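Local structure of AtxE2 (Asticcacaulis excentricus, 5TXE) at residues V70-R75 and P386-N391; L419-D424 and G461-S466; L433-Y438 and V521-L526. The protein hydrolyses the isopeptide bond of the lasso peptides astexin-2 and astexin-3, recognising their knotted shape and converting them to linear peptides. The protein carries 1 engineered substitution. All coordinates share one frame; numbering follows the deposited sequence.

Contact 1: residues V70-R75 and P386-N391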
ATOM      1  N   VAL A  70      -8.077  23.383  -3.446  1.00 35.19           N
ATOM      2  CA  VAL A  70      -7.473  22.161  -2.941  1.00 32.60           C
ATOM      3  C   VAL A  70      -6.107  21.990  -3.603  1.00 33.27           C
ATOM      4  O   VAL A  70      -5.965  22.172  -4.803  1.00 34.34           O
ATOM      5  CB  VAL A  70      -8.356  20.934  -3.172  1.00 30.01           C
ATOM      6  CG1 VAL A  70      -8.678  20.701  -4.627  1.00 31.30           C
ATOM      7  CG2 VAL A  70      -7.710  19.699  -2.554  1.00 33.65           C
ATOM      8  N   ALA A  71      -5.112  21.663  -2.797  1.00 30.87           N
ATOM      9  CA  ALA A  71      -3.752  21.433  -3.255  1.00 32.22           C
ATOM     10  C   ALA A  71      -3.369  19.964  -3.009  1.00 34.33           C
ATOM     11  O   ALA A  71      -3.729  19.366  -1.978  1.00 30.81           O
ATOM     12  CB  ALA A  71      -2.795  22.348  -2.505  1.00 29.21           C
ATOM     13  N   PHE A  72      -2.639  19.398  -3.963  1.00 33.92           N
ATOM     14  CA  PHE A  72      -2.282  17.990  -3.940  1.00 33.29           C
ATOM     15  C   PHE A  72      -1.193  17.736  -4.979  1.00 35.17           C
ATOM     16  O   PHE A  72      -1.060  18.517  -5.919  1.00 31.26           O
ATOM     17  CB  PHE A  72      -3.502  17.134  -4.274  1.00 32.93           C
ATOM     18  CG  PHE A  72      -4.173  17.496  -5.581  1.00 33.69           C
ATOM     19  CD1 PHE A  72      -4.990  18.584  -5.668  1.00 34.52           C
ATOM     20  CD2 PHE A  72      -3.959  16.751  -6.721  1.00 30.96           C
ATOM     21  CE1 PHE A  72      -5.616  18.907  -6.867  1.00 34.58           C
ATOM     22  CE2 PHE A  72      -4.544  17.077  -7.921  1.00 33.63           C
ATOM     23  CZ  PHE A  72      -5.389  18.160  -8.000  1.00 34.30           C
ATOM     24  N   GLN A  73      -0.444  16.638  -4.808  1.00 30.70           N
ATOM     25  CA  GLN A  73       0.610  16.195  -5.724  1.00 28.06           C
ATOM     26  C   GLN A  73       0.173  15.105  -6.636  1.00 27.86           C
ATOM     27  O   GLN A  73      -0.488  14.149  -6.219  1.00 29.69           O
ATOM     28  CB  GLN A  73       1.825  15.728  -4.956  1.00 28.20           C
ATOM     29  CG  GLN A  73       3.023  15.435  -5.827  1.00 29.83           C
ATOM     30  CD  GLN A  73       4.050  14.635  -5.042  1.00 30.25           C
ATOM     31  OE1 GLN A  73       5.192  15.112  -4.739  1.00 27.90           O
ATOM     32  NE2 GLN A  73       3.628  13.417  -4.634  1.00 26.59           N
ATOM     33  N   VAL A  74       0.523  15.272  -7.912  1.00 30.08           N
ATOM     34  CA  VAL A  74       0.267  14.272  -8.964  1.00 28.71           C
ATOM     35  C   VAL A  74       1.583  13.673  -9.401  1.00 27.70           C
ATOM     36  O   VAL A  74       2.574  14.372  -9.518  1.00 27.36           O
ATOM     37  CB  VAL A  74      -0.459  14.847 -10.215  1.00 30.36           C
ATOM     38  CG1 VAL A  74      -0.627  13.764 -11.262  1.00 28.43           C
ATOM     39  CG2 VAL A  74      -1.870  15.328  -9.857  1.00 33.55           C
ATOM     40  N   ARG A  75       1.587  12.363  -9.560  1.00 25.82           N
ATOM     41  CA  ARG A  75       2.766  11.642  -9.961  1.00 27.93           C
ATOM     42  C   ARG A  75       2.402  10.910 -11.224  1.00 25.75           C
ATOM     43  O   ARG A  75       1.356  10.245 -11.317  1.00 29.41           O
ATOM     44  CB  ARG A  75       3.136  10.590  -8.911  1.00 27.86           C
ATOM     45  CG  ARG A  75       4.299   9.713  -9.332  1.00 28.97           C
ATOM     46  CD  ARG A  75       4.668   8.691  -8.256  1.00 31.11           C
ATOM     47  NE  ARG A  75       3.618   7.717  -8.014  1.00 32.82           N
ATOM     48  CZ  ARG A  75       3.290   6.728  -8.830  1.00 37.72           C
ATOM     49  NH1 ARG A  75       3.935   6.509  -9.967  1.00 39.24           N
ATOM     50  NH2 ARG A  75       2.299   5.926  -8.491  1.00 47.53           N
ATOM     51  N   PRO A 386     -17.340  14.543  -9.950  1.00 40.34           N
ATOM     52  CA  PRO A 386     -15.944  14.730 -10.352  1.00 41.50           C
ATOM     53  C   PRO A 386     -15.501  16.119 -10.065  1.00 37.68           C
ATOM     54  O   PRO A 386     -16.270  17.011 -10.265  1.00 37.02           O
ATOM     55  CB  PRO A 386     -15.979  14.593 -11.876  1.00 44.71           C
ATOM     56  CG  PRO A 386     -17.215  13.864 -12.186  1.00 47.24           C
ATOM     57  CD  PRO A 386     -18.197  14.188 -11.090  1.00 47.87           C
ATOM     58  N   LEU A 387     -14.306  16.278  -9.534  1.00 34.47           N
ATOM     59  CA  LEU A 387     -13.674  17.578  -9.395  1.00 35.61           C
ATOM     60  C   LEU A 387     -12.414  17.660 -10.275  1.00 36.87           C
ATOM     61  O   LEU A 387     -12.264  18.589 -11.015  1.00 33.58           O
ATOM     62  CB  LEU A 387     -13.316  17.821  -7.943  1.00 36.29           C
ATOM     63  CG  LEU A 387     -12.585  19.125  -7.701  1.00 39.72           C
ATOM     64  CD1 LEU A 387     -13.440  20.335  -8.039  1.00 42.82           C
ATOM     65  CD2 LEU A 387     -12.156  19.176  -6.248  1.00 41.83           C
ATOM     66  N   TYR A 388     -11.523  16.670 -10.187  1.00 38.28           N
ATOM     67  CA  TYR A 388     -10.272  16.641 -10.968  1.00 38.54           C
ATOM     68  C   TYR A 388      -9.779  15.204 -11.214  1.00 39.59           C
ATOM     69  O   TYR A 388      -9.557  14.454 -10.258  1.00 33.10           O
ATOM     70  CB  TYR A 388      -9.161  17.418 -10.259  1.00 37.65           C
ATOM     71  CG  TYR A 388      -7.861  17.382 -10.994  1.00 38.99           C
ATOM     72  CD1 TYR A 388      -7.620  18.243 -12.033  1.00 43.35           C
ATOM     73  CD2 TYR A 388      -6.872  16.456 -10.667  1.00 43.46           C
ATOM     74  CE1 TYR A 388      -6.419  18.216 -12.724  1.00 45.06           C
ATOM     75  CE2 TYR A 388      -5.657  16.390 -11.358  1.00 45.69           C
ATOM     76  CZ  TYR A 388      -5.424  17.269 -12.381  1.00 50.82           C
ATOM     77  OH  TYR A 388      -4.225  17.212 -13.067  1.00 48.94           O
ATOM     78  N   ASP A 389      -9.605  14.839 -12.485  1.00 36.79           N
ATOM     79  CA  ASP A 389      -9.124  13.518 -12.842  1.00 34.33           C
ATOM     80  C   ASP A 389      -7.832  13.686 -13.619  1.00 36.65           C
ATOM     81  O   ASP A 389      -7.865  14.213 -14.717  1.00 35.50           O
ATOM     82  CB  ASP A 389     -10.141  12.753 -13.644  1.00 33.01           C
ATOM     83  CG  ASP A 389      -9.774  11.249 -13.779  1.00 35.33           C
ATOM     84  OD1 ASP A 389      -8.571  10.898 -13.592  1.00 38.54           O
ATOM     85  OD2 ASP A 389     -10.680  10.430 -14.075  1.00 31.50           O
ATOM     86  N   PRO A 390      -6.681  13.255 -13.038  1.00 36.81           N
ATOM     87  CA  PRO A 390      -5.421  13.459 -13.719  1.00 35.04           C
ATOM     88  C   PRO A 390      -5.295  12.502 -14.882  1.00 33.30           C
ATOM     89  O   PRO A 390      -4.340  12.615 -15.614  1.00 38.08           O
ATOM     90  CB  PRO A 390      -4.368  13.155 -12.628  1.00 34.18           C
ATOM     91  CG  PRO A 390      -5.024  12.155 -11.761  1.00 35.48           C
ATOM     92  CD  PRO A 390      -6.501  12.485 -11.789  1.00 38.11           C
ATOM     93  N   ASN A 391      -6.193  11.535 -15.042  1.00 29.45           N
ATOM     94  CA  ASN A 391      -6.170  10.712 -16.227  1.00 31.40           C
ATOM     95  C   ASN A 391      -7.318  11.051 -17.251  1.00 41.87           C
ATOM     96  O   ASN A 391      -8.290  11.655 -16.891  1.00 46.01           O
ATOM     97  CB  ASN A 391      -6.184   9.256 -15.785  1.00 31.16           C
ATOM     98  CG  ASN A 391      -4.876   8.854 -15.100  1.00 31.03           C
ATOM     99  OD1 ASN A 391      -3.802   8.913 -15.709  1.00 28.01           O
ATOM    100  ND2 ASN A 391      -4.950   8.482 -13.838  1.00 28.49           N
TER

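Contact 2: residues L419-D424 and G461-S466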
ATOM      1  N   LEU A 419     -13.805 -10.387 -10.214  1.00 31.16           N
ATOM      2  CA  LEU A 419     -13.568 -11.144 -11.389  1.00 30.76           C
ATOM      3  C   LEU A 419     -13.468 -10.157 -12.537  1.00 31.70           C
ATOM      4  O   LEU A 419     -14.325  -9.306 -12.712  1.00 29.35           O
ATOM      5  CB  LEU A 419     -14.679 -12.136 -11.602  1.00 34.11           C
ATOM      6  CG  LEU A 419     -14.629 -12.871 -12.934  1.00 37.65           C
ATOM      7  CD1 LEU A 419     -13.395 -13.747 -13.015  1.00 37.94           C
ATOM      8  CD2 LEU A 419     -15.887 -13.718 -13.182  1.00 36.47           C
ATOM      9  N   VAL A 420     -12.410 -10.281 -13.332  1.00 30.39           N
ATOM     10  CA  VAL A 420     -12.228  -9.418 -14.479  1.00 28.71           C
ATOM     11  C   VAL A 420     -12.186 -10.267 -15.701  1.00 28.23           C
ATOM     12  O   VAL A 420     -11.453 -11.259 -15.729  1.00 28.88           O
ATOM     13  CB  VAL A 420     -10.919  -8.666 -14.353  1.00 32.76           C
ATOM     14  CG1 VAL A 420     -10.776  -7.606 -15.432  1.00 32.31           C
ATOM     15  CG2 VAL A 420     -10.799  -8.048 -12.955  1.00 32.97           C
ATOM     16  N   LEU A 421     -12.968  -9.939 -16.726  1.00 28.91           N
ATOM     17  CA  LEU A 421     -13.004 -10.775 -17.938  1.00 31.50           C
ATOM     18  C   LEU A 421     -12.552 -10.002 -19.137  1.00 32.48           C
ATOM     19  O   LEU A 421     -12.717  -8.801 -19.200  1.00 34.05           O
ATOM     20  CB  LEU A 421     -14.412 -11.290 -18.193  1.00 36.54           C
ATOM     21  CG  LEU A 421     -14.909 -12.195 -17.054  1.00 40.49           C
ATOM     22  CD1 LEU A 421     -16.432 -12.437 -17.108  1.00 44.47           C
ATOM     23  CD2 LEU A 421     -14.194 -13.517 -17.084  1.00 43.93           C
ATOM     24  N   PRO A 422     -12.020 -10.688 -20.131  1.00 34.20           N
ATOM     25  CA  PRO A 422     -11.598  -9.977 -21.321  1.00 37.83           C
ATOM     26  C   PRO A 422     -12.735  -9.215 -21.953  1.00 44.46           C
ATOM     27  O   PRO A 422     -13.861  -9.675 -21.882  1.00 50.25           O
ATOM     28  CB  PRO A 422     -11.176 -11.081 -22.266  1.00 38.29           C
ATOM     29  CG  PRO A 422     -10.945 -12.270 -21.408  1.00 37.11           C
ATOM     30  CD  PRO A 422     -11.842 -12.142 -20.229  1.00 37.61           C
ATOM     31  N   PRO A 423     -12.453  -8.047 -22.555  1.00 50.07           N
ATOM     32  CA  PRO A 423     -13.506  -7.265 -23.249  1.00 59.60           C
ATOM     33  C   PRO A 423     -14.464  -8.044 -24.217  1.00 57.47           C
ATOM     34  O   PRO A 423     -15.662  -7.776 -24.215  1.00 58.17           O
ATOM     35  CB  PRO A 423     -12.698  -6.194 -24.006  1.00 55.81           C
ATOM     36  CG  PRO A 423     -11.353  -6.144 -23.343  1.00 51.72           C
ATOM     37  CD  PRO A 423     -11.104  -7.524 -22.825  1.00 52.41           C
ATOM     38  N   ASP A 424     -13.941  -9.005 -24.981  1.00 64.20           N
ATOM     39  CA  ASP A 424     -14.735  -9.756 -25.980  1.00 68.62           C
ATOM     40  C   ASP A 424     -15.274 -11.061 -25.396  1.00 72.50           C
ATOM     41  O   ASP A 424     -15.568 -11.998 -26.132  1.00 70.93           O
ATOM     42  CB  ASP A 424     -13.886 -10.039 -27.244  1.00 72.00           C
ATOM     43  CG  ASP A 424     -12.726 -11.049 -26.986  1.00 83.14           C
ATOM     44  OD1 ASP A 424     -12.348 -11.283 -25.810  1.00 79.69           O
ATOM     45  OD2 ASP A 424     -12.174 -11.601 -27.968  1.00 80.92           O
ATOM     46  N   GLY A 461      -6.561 -12.022 -22.728  1.00 31.19           N
ATOM     47  CA  GLY A 461      -7.354 -13.244 -22.844  1.00 27.18           C
ATOM     48  C   GLY A 461      -7.483 -14.079 -21.589  1.00 29.84           C
ATOM     49  O   GLY A 461      -7.990 -15.181 -21.635  1.00 33.13           O
ATOM     50  N   PHE A 462      -7.012 -13.574 -20.451  1.00 30.91           N
ATOM     51  CA  PHE A 462      -7.160 -14.282 -19.188  1.00 27.38           C
ATOM     52  C   PHE A 462      -8.372 -13.793 -18.423  1.00 27.86           C
ATOM     53  O   PHE A 462      -8.742 -12.622 -18.520  1.00 29.36           O
ATOM     54  CB  PHE A 462      -5.937 -14.054 -18.301  1.00 28.06           C
ATOM     55  CG  PHE A 462      -4.692 -14.636 -18.851  1.00 25.79           C
ATOM     56  CD1 PHE A 462      -4.398 -15.957 -18.634  1.00 27.46           C
ATOM     57  CD2 PHE A 462      -3.829 -13.858 -19.583  1.00 25.94           C
ATOM     58  CE1 PHE A 462      -3.249 -16.501 -19.154  1.00 28.33           C
ATOM     59  CE2 PHE A 462      -2.663 -14.381 -20.108  1.00 24.98           C
ATOM     60  CZ  PHE A 462      -2.369 -15.690 -19.894  1.00 28.21           C
ATOM     61  N   ALA A 463      -8.993 -14.705 -17.670  1.00 26.71           N
ATOM     62  CA  ALA A 463      -9.824 -14.311 -16.547  1.00 28.35           C
ATOM     63  C   ALA A 463      -8.851 -13.959 -15.455  1.00 29.68           C
ATOM     64  O   ALA A 463      -7.828 -14.655 -15.292  1.00 27.11           O
ATOM     65  CB  ALA A 463     -10.697 -15.460 -16.059  1.00 28.02           C
ATOM     66  N   VAL A 464      -9.153 -12.894 -14.735  1.00 29.07           N
ATOM     67  CA  VAL A 464      -8.303 -12.455 -13.647  1.00 30.33           C
ATOM     68  C   VAL A 464      -9.153 -12.360 -12.380  1.00 28.83           C
ATOM     69  O   VAL A 464     -10.231 -11.769 -12.383  1.00 30.28           O
ATOM     70  CB  VAL A 464      -7.676 -11.074 -13.910  1.00 27.57           C
ATOM     71  CG1 VAL A 464      -6.730 -10.715 -12.779  1.00 28.44           C
ATOM     72  CG2 VAL A 464      -6.941 -11.074 -15.208  1.00 31.59           C
ATOM     73  N   LEU A 465      -8.678 -13.003 -11.343  1.00 26.43           N
ATOM     74  CA  LEU A 465      -9.266 -12.898 -10.056  1.00 28.17           C
ATOM     75  C   LEU A 465      -8.417 -11.950  -9.253  1.00 29.92           C
ATOM     76  O   LEU A 465      -7.292 -12.268  -8.885  1.00 30.31           O
ATOM     77  CB  LEU A 465      -9.335 -14.260  -9.393  1.00 29.67           C
ATOM     78  CG  LEU A 465      -9.901 -14.295  -7.983  1.00 31.45           C
ATOM     79  CD1 LEU A 465     -11.346 -13.898  -7.931  1.00 31.37           C
ATOM     80  CD2 LEU A 465      -9.741 -15.709  -7.445  1.00 32.69           C
ATOM     81  N   SER A 466      -8.987 -10.806  -8.956  1.00 29.11           N
ATOM     82  CA  SER A 466      -8.410  -9.840  -8.053  1.00 31.78           C
ATOM     83  C   SER A 466      -8.908 -10.181  -6.657  1.00 29.61           C
ATOM     84  O   SER A 466     -10.012  -9.799  -6.247  1.00 27.75           O
ATOM     85  CB  SER A 466      -8.835  -8.432  -8.471  1.00 32.34           C
ATOM     86  OG  SER A 466      -8.252  -7.455  -7.655  1.00 37.21           O
TER

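Contact 3: residues L433-Y438 and V521-L526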
ATOM      1  N   LEU A 433      -6.980 -18.744 -15.979  1.00 27.92           N
ATOM      2  CA  LEU A 433      -7.156 -17.809 -14.918  1.00 26.15           C
ATOM      3  C   LEU A 433      -5.822 -17.383 -14.324  1.00 28.80           C
ATOM      4  O   LEU A 433      -4.926 -18.223 -14.080  1.00 29.52           O
ATOM      5  CB  LEU A 433      -7.950 -18.504 -13.831  1.00 28.62           C
ATOM      6  CG  LEU A 433      -8.224 -17.697 -12.546  1.00 28.43           C
ATOM      7  CD1 LEU A 433      -9.045 -16.461 -12.756  1.00 30.13           C
ATOM      8  CD2 LEU A 433      -8.890 -18.565 -11.498  1.00 27.27           C
ATOM      9  N   VAL A 434      -5.719 -16.104 -14.001  1.00 27.44           N
ATOM     10  CA  VAL A 434      -4.573 -15.602 -13.237  1.00 26.91           C
ATOM     11  C   VAL A 434      -5.095 -14.912 -11.986  1.00 26.92           C
ATOM     12  O   VAL A 434      -6.007 -14.077 -12.050  1.00 27.53           O
ATOM     13  CB  VAL A 434      -3.746 -14.605 -14.068  1.00 25.72           C
ATOM     14  CG1 VAL A 434      -2.680 -13.958 -13.198  1.00 27.16           C
ATOM     15  CG2 VAL A 434      -3.143 -15.321 -15.264  1.00 25.73           C
ATOM     16  N   ILE A 435      -4.503 -15.248 -10.852  1.00 26.76           N
ATOM     17  CA  ILE A 435      -4.893 -14.683  -9.559  1.00 26.92           C
ATOM     18  C   ILE A 435      -3.878 -13.611  -9.140  1.00 25.59           C
ATOM     19  O   ILE A 435      -2.663 -13.879  -9.118  1.00 23.86           O
ATOM     20  CB  ILE A 435      -4.975 -15.771  -8.503  1.00 27.32           C
ATOM     21  CG1 ILE A 435      -5.994 -16.839  -8.925  1.00 29.63           C
ATOM     22  CG2 ILE A 435      -5.375 -15.175  -7.200  1.00 28.47           C
ATOM     23  CD1 ILE A 435      -5.922 -18.099  -8.091  1.00 30.92           C
ATOM     24  N   VAL A 436      -4.399 -12.407  -8.861  1.00 23.54           N
ATOM     25  CA  VAL A 436      -3.650 -11.267  -8.385  1.00 24.56           C
ATOM     26  C   VAL A 436      -4.121 -10.981  -6.946  1.00 28.72           C
ATOM     27  O   VAL A 436      -5.327 -10.975  -6.697  1.00 32.37           O
ATOM     28  CB  VAL A 436      -3.860 -10.075  -9.268  1.00 24.14           C
ATOM     29  CG1 VAL A 436      -3.152  -8.848  -8.762  1.00 25.94           C
ATOM     30  CG2 VAL A 436      -3.417 -10.380 -10.649  1.00 25.06           C
ATOM     31  N   GLN A 437      -3.184 -10.747  -6.019  1.00 24.01           N
ATOM     32  CA  GLN A 437      -3.481 -10.528  -4.628  1.00 25.97           C
ATOM     33  C   GLN A 437      -2.956  -9.153  -4.117  1.00 28.81           C
ATOM     34  O   GLN A 437      -2.134  -8.532  -4.773  1.00 27.85           O
ATOM     35  CB  GLN A 437      -2.803 -11.618  -3.799  1.00 27.09           C
ATOM     36  CG  GLN A 437      -2.922 -13.021  -4.317  1.00 26.75           C
ATOM     37  CD  GLN A 437      -2.257 -13.993  -3.364  1.00 28.79           C
ATOM     38  OE1 GLN A 437      -2.740 -14.216  -2.244  1.00 28.39           O
ATOM     39  NE2 GLN A 437      -1.128 -14.545  -3.773  1.00 27.57           N
ATOM     40  N   TYR A 438      -3.327  -8.701  -2.913  1.00 30.07           N
ATOM     41  CA  TYR A 438      -4.308  -9.334  -2.029  1.00 32.52           C
ATOM     42  C   TYR A 438      -5.305  -8.332  -1.486  1.00 33.20           C
ATOM     43  O   TYR A 438      -5.944  -8.608  -0.467  1.00 32.22           O
ATOM     44  CB  TYR A 438      -3.652 -10.044  -0.847  1.00 32.13           C
ATOM     45  CG  TYR A 438      -2.553  -9.276  -0.119  1.00 33.94           C
ATOM     46  CD1 TYR A 438      -2.846  -8.433   0.968  1.00 34.31           C
ATOM     47  CD2 TYR A 438      -1.212  -9.394  -0.513  1.00 31.97           C
ATOM     48  CE1 TYR A 438      -1.844  -7.751   1.623  1.00 38.65           C
ATOM     49  CE2 TYR A 438      -0.214  -8.724   0.155  1.00 33.40           C
ATOM     50  CZ  TYR A 438      -0.515  -7.919   1.227  1.00 36.40           C
ATOM     51  OH  TYR A 438       0.488  -7.268   1.888  1.00 38.99           O
ATOM     52  N   VAL A 521      -4.569 -22.507 -14.071  1.00 28.02           N
ATOM     53  CA  VAL A 521      -4.621 -21.431 -13.097  1.00 31.04           C
ATOM     54  C   VAL A 521      -3.226 -20.973 -12.662  1.00 28.87           C
ATOM     55  O   VAL A 521      -2.418 -21.773 -12.162  1.00 30.93           O
ATOM     56  CB  VAL A 521      -5.394 -21.835 -11.858  1.00 31.75           C
ATOM     57  CG1 VAL A 521      -5.495 -20.667 -10.921  1.00 29.90           C
ATOM     58  CG2 VAL A 521      -6.776 -22.293 -12.277  1.00 34.62           C
ATOM     59  N   GLY A 522      -3.008 -19.677 -12.835  1.00 27.54           N
ATOM     60  CA  GLY A 522      -1.787 -19.018 -12.454  1.00 28.14           C
ATOM     61  C   GLY A 522      -1.978 -18.244 -11.181  1.00 27.19           C
ATOM     62  O   GLY A 522      -3.055 -17.706 -10.933  1.00 26.66           O
ATOM     63  N   LEU A 523      -0.910 -18.149 -10.392  1.00 23.24           N
ATOM     64  CA  LEU A 523      -0.958 -17.430  -9.162  1.00 24.22           C
ATOM     65  C   LEU A 523       0.211 -16.438  -9.062  1.00 26.42           C
ATOM     66  O   LEU A 523       1.323 -16.819  -9.362  1.00 22.05           O
ATOM     67  CB  LEU A 523      -0.894 -18.413  -8.009  1.00 23.36           C
ATOM     68  CG  LEU A 523      -0.913 -17.868  -6.621  1.00 23.97           C
ATOM     69  CD1 LEU A 523      -2.246 -17.197  -6.297  1.00 26.31           C
ATOM     70  CD2 LEU A 523      -0.667 -18.996  -5.632  1.00 27.19           C
ATOM     71  N   THR A 524      -0.076 -15.201  -8.607  1.00 24.85           N
ATOM     72  CA  THR A 524       0.922 -14.183  -8.422  1.00 24.00           C
ATOM     73  C   THR A 524       0.898 -13.747  -6.958  1.00 25.69           C
ATOM     74  O   THR A 524      -0.096 -13.887  -6.293  1.00 23.71           O
ATOM     75  CB  THR A 524       0.716 -12.930  -9.272  1.00 23.07           C
ATOM     76  OG1 THR A 524      -0.464 -12.240  -8.876  1.00 23.15           O
ATOM     77  CG2 THR A 524       0.596 -13.266 -10.705  1.00 24.65           C
ATOM     78  N   GLY A 525       2.007 -13.230  -6.467  1.00 24.86           N
ATOM     79  CA  GLY A 525       2.032 -12.625  -5.148  1.00 25.58           C
ATOM     80  C   GLY A 525       3.244 -11.741  -4.872  1.00 25.93           C
ATOM     81  O   GLY A 525       4.327 -11.961  -5.415  1.00 24.51           O
ATOM     82  N   LEU A 526       3.012 -10.712  -4.075  1.00 25.19           N
ATOM     83  CA  LEU A 526       4.021  -9.844  -3.526  1.00 25.46           C
ATOM     84  C   LEU A 526       3.688  -9.641  -2.052  1.00 25.92           C
ATOM     85  O   LEU A 526       2.529  -9.563  -1.657  1.00 25.94           O
ATOM     86  CB  LEU A 526       4.020  -8.515  -4.268  1.00 25.68           C
ATOM     87  CG  LEU A 526       4.972  -7.455  -3.723  1.00 28.59           C
ATOM     88  CD1 LEU A 526       5.453  -6.584  -4.880  1.00 28.47           C
ATOM     89  CD2 LEU A 526       4.309  -6.556  -2.686  1.00 27.42           C
TER
HETATM   90  O   HOH W   1      -0.483 -10.524  -6.748  1.00 24.53           O
HETATM   91  O   HOH W   2       0.382 -10.032  -3.684  1.00 27.52           O

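Contact 1: residues V70-R75 and P386-N391
Phe72 and Tyr388 meet where the first sheet of the beta-propeller packs against the last, an arrangement consistent with closure of the propeller ring. No hydrogen bond crosses this junction; the strands run at 63° to each other and stay 10.6 Å apart at the closest approach of their axes, so side chains fill the space between them. The two rings meet obliquely, their planes at 57°, and the tip of Phe72 reaches the CD2–CE2 side of Tyr388, with CZ 3.5 Å from Tyr388 CD2. Phe72 gets there because its CG sits between the backbone N and the carbonyl carbon (chi1 55°). A classic beta bulge, in which Leu387 and Tyr388 both lie opposite Leu374, lets these two consecutive residues direct their side chains toward strand 69-78. Leu387 therefore meets Val70 tip to tip, CD2 to CG1 at 4.1 Å. Farther along, Val74 divides its methyls between two partners: CG2 approaches Tyr388 CE2 at 4.2 Å, and CG1 lies 4.0 Å from Pro390 CB, the side chains meeting at a slant. The Tyr388 hydroxyl bonds to Arg87 NH2 on strand 83-92, while an Asx turn spans Pro390, with Asn391 N donating to Asp389 OD1 at 2.9 Å.

Contact 2: residues L419-D424 and G461-S466
Val420 and Val464 form a hydrogen-bonded antiparallel pair in the central sheet of the alpha/beta-hydrolase domain, where strand 463-467 lies between strands 414-421 and 431-436. Two backbone bonds close the pair. Val420 N donates to Val464 O at 2.8 Å with an N-H...O angle of 159°, and Val464 N returns a bond to Val420 O at 3.0 Å and 168°. Each carbonyl also receives a CA-H...O contact from a neighbouring residue: Leu419 CA lies 3.5 Å from Val464 O, and Ala463 CA 3.6 Å from Val420 O. Both acceptors are thus approached by an amide and by a weakly polarised C-H.

Apolar contacts divide between the faces of the sheet. On the face of the two valines, Val420 CB stands 4.1 Å from Val464 CB. Helix 454-459 covers this pair, with Ile454 and Ala458 against Val420 and Leu457 against Val464. Ala463 offers its methyl to two leucines of the partner strand. The side chain of Leu421 sets out away from the other strand, but with CG anti to its carbonyl carbon (chi1 -63°) its end comes back and brings CD2 to 4.1 Å from Ala463 CB. Leu419 CD1 comes to the same methyl at a looser 4.4 Å.

The pairing changes character at the end near Gly461, which terminates helix 454-459 in a Schellman motif with positive phi. Pro422 faces the turn out of that helix and, having no N-H, cannot donate to Phe462 O as Val420 does to Val464 O. Its ring packs there instead: CG lies over the Gly461 carbonyl carbon, and CD rests 3.6 Å from Phe462 O.

Contact 3: residues L433-Y438 and V521-L526
Leu433 lies alongside Val521, their side chains pointing the same way, and its carbonyl O takes a nearly straight bond from Gly522 N at 2.7 Å (176°). Val434 sits opposite Gly522 and, on the face opposite Leu433 and Val521, sends CG1 across to Thr524 CG2 at 4.2 Å. Ile435 returns to the face of Leu433: its N donates to Gly522 O at 2.9 Å, its CD1 reaches Val521 CG1, and its CB meets Leu523 CD1 at 3.8 Å. Leu503 and Ile507 of helix 494-512 also pack on this isoleucine. Ile435 O is gripped twice by Thr524, by N at 2.9 Å and by OG1, on a lone pair in the carbonyl plane, at 2.8 Å.

These are two neighbouring parallel strands of the alpha/beta-hydrolase sheet, and strand 521-525 runs into the nucleophile elbow, where the engineered Ala527 replaces the nucleophile ahead of helix 528-539. Beyond Val436, whose CG2 comes near Thr524 OG1 as the two side chains pass at a slant, the strands diverge. Gln437 N no longer reaches across directly but donates to water 1, which in turn donates to Thr524 OG1. Thr524 O is taken instead by the Gln437 side chain, extended beyond CG, through a straight bond from NE2 at 2.8 Å (177°) lying in the amide plane. An alanine in place of Gln437 would probably leave Thr524 O without this donor and open a gap beside Leu523 CD1. Tyr438 follows a cis peptide bond and is the residue that stabilises the alkoxide intermediate. Its ring meets an aromatic side chain of the bound peptide edge-to-face, while Leu526 O lies near the ring plane at the edge, 3.4 Å from Tyr438 CE2.

How the contacts relate
From the N terminus, the chain first lays down strand 69-78, and contact 1 closes only after 310 intervening residues, rich in strand, have passed through the propeller. The chain then enters the hydrolase domain, so contacts 2 and 3 follow contact 1 in series; nearest atoms lie about 17 Å and 13 Å from it, respectively. Contact 2 opens at 419-424, but contact 3 opens at 433-438 before contact 2 closes at 461-466, and contact 3 closes last at 521-526. The two loops therefore cross. They also share a sheet: strand 463-467 borders strand 431-436, which in turn borders strand 521-525, so the antiparallel side is joined through it to the strand leading to the nucleophile.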